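Local coordinates for pyoverdine biosynthesis protein PvcB (Pseudomonas aeruginosa, PDB 4YLM) that catalyses the iron(II)- and 2-oxoglutarate-dependent oxidation of tyrosine isonitrile, probably to its unsaturated derivative, in the biosynthesis of paerucumarin, at the interface of chains A and B. Numbering follows the deposited sequence. Chains: chain A/B, Pyoverdine biosynthesis protein PvcB.

The interface of chains A and B. Residues chain A 74-75, 78; chain B 189-191, 282.
A:Arg74 and B:Glu191 form a two-pronged salt bridge where helix 69-79 of one PvcB copy lies against the loop segment 189-191 of another. Followed outward, the arginine stays close to a single carboxylate oxygen: CB is 3.5 Å from B:Glu191 OE2, CG passes somewhat farther off, and CD returns to a similar range. A bend at chi3 (-62°) then turns NE toward this oxygen, and NE donates to OE2 at 2.7 Å along a nearly straight path, 166° at the hydrogen. CZ lies 3.6 Å from OE2 and carries NH2 on to the other oxygen, B:Glu191 OE1, at 3.0 Å. The grip is therefore side-on, through NE and one terminal nitrogen, yet the two flat groups are far from coplanar. OE2 lies at the guanidinium edge while NE meets it from above the carboxylate plane; OE1 is approached on its syn side. CG of B:Glu191 rests near the backbone N and CB of A:Tyr75.

One turn along the helix, A:Asp78 meets the loop without a direct polar bond. Its CG stands anti to the backbone N (chi1 -171°), which directs the carboxylate toward chain B, with CB 3.3 Å from the carbonyl O of B:Arg189. OD1 faces CB and CD of B:Arg189, and OD2 faces CG of B:Arg190. Both guanidinium groups lie beyond contact range, although their charges could still favour the carboxylate's anionic form.

Whether the two chains also pair in this way in solution cannot be told from the crystal. Water completes the junction. Water 1 links the carbonyl oxygens of A:Arg74 and B:Arg189, and a second bridge connects A:Asp78 to B:Glu282: waters 2 and 3 each lie 2.7 Å from A:Asp78 OD1 and also contact the backbone O of B:Glu282.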
# COMPACT_ATOMS: atom_id res chain seq x y z
N ARG A 74 9.78 18.81 6.23
CA ARG A 74 9.40 18.60 4.84
C ARG A 74 9.03 17.13 4.59
O ARG A 74 8.04 16.83 3.91
CB ARG A 74 10.52 19.04 3.88
CG ARG A 74 10.77 20.56 3.86
CD ARG A 74 11.75 20.96 2.76
NE ARG A 74 13.07 20.36 2.94
CZ ARG A 74 14.07 20.93 3.62
NH1 ARG A 74 13.89 22.13 4.17
NH2 ARG A 74 15.23 20.31 3.73
N TYR A 75 9.81 16.22 5.16
CA TYR A 75 9.49 14.81 5.05
C TYR A 75 8.11 14.52 5.60
O TYR A 75 7.33 13.79 4.98
CB TYR A 75 10.51 13.93 5.78
CG TYR A 75 10.06 12.49 5.87
CD1 TYR A 75 10.30 11.60 4.83
CD2 TYR A 75 9.37 12.02 6.99
CE1 TYR A 75 9.88 10.28 4.91
CE2 TYR A 75 8.95 10.71 7.08
CZ TYR A 75 9.20 9.85 6.03
OH TYR A 75 8.78 8.53 6.10
N ASP A 78 5.21 15.43 3.45
CA ASP A 78 4.97 14.44 2.40
C ASP A 78 4.30 13.20 2.99
O ASP A 78 3.46 12.57 2.36
CB ASP A 78 6.27 14.02 1.71
CG ASP A 78 6.02 13.16 0.47
OD1 ASP A 78 5.31 13.64 -0.43
OD2 ASP A 78 6.52 12.01 0.40
N ARG B 189 10.59 15.47 -2.61
CA ARG B 189 9.45 15.14 -1.76
C ARG B 189 9.88 14.38 -0.52
O ARG B 189 9.31 14.55 0.55
CB ARG B 189 8.40 14.32 -2.53
CG ARG B 189 7.63 15.15 -3.56
CD ARG B 189 6.80 16.21 -2.83
NE ARG B 189 6.49 17.36 -3.67
CZ ARG B 189 5.47 17.39 -4.52
NH1 ARG B 189 4.68 16.33 -4.62
NH2 ARG B 189 5.23 18.47 -5.26
N ARG B 190 10.93 13.57 -0.65
CA ARG B 190 11.24 12.57 0.37
C ARG B 190 12.59 12.80 1.03
O ARG B 190 13.03 11.98 1.85
CB ARG B 190 11.15 11.17 -0.24
CG ARG B 190 9.72 10.79 -0.65
CD ARG B 190 9.67 9.34 -1.11
NE ARG B 190 10.23 9.15 -2.45
CZ ARG B 190 10.91 8.08 -2.83
NH1 ARG B 190 11.18 7.12 -1.95
NH2 ARG B 190 11.34 7.95 -4.09
N GLU B 191 13.26 13.89 0.66
CA GLU B 191 14.41 14.43 1.40
C GLU B 191 15.76 13.75 1.24
O GLU B 191 16.79 14.39 1.48
CB GLU B 191 14.09 14.58 2.90
CG GLU B 191 13.15 15.73 3.20
CD GLU B 191 13.79 17.07 2.89
OE1 GLU B 191 14.88 17.37 3.44
OE2 GLU B 191 13.22 17.83 2.08
N GLU B 282 2.91 13.79 -6.51
CA GLU B 282 1.68 13.95 -5.75
C GLU B 282 1.91 14.90 -4.58
O GLU B 282 2.43 14.49 -3.55
CB GLU B 282 1.20 12.62 -5.17
CG GLU B 282 0.75 11.59 -6.18
CD GLU B 282 0.41 10.26 -5.52
OE1 GLU B 282 -0.79 9.95 -5.40
OE2 GLU B 282 1.34 9.55 -5.10
O HOH W 1 8.42 16.88 1.27
O HOH W 2 3.47 15.53 -0.99
O HOH W 3 4.57 12.46 -2.71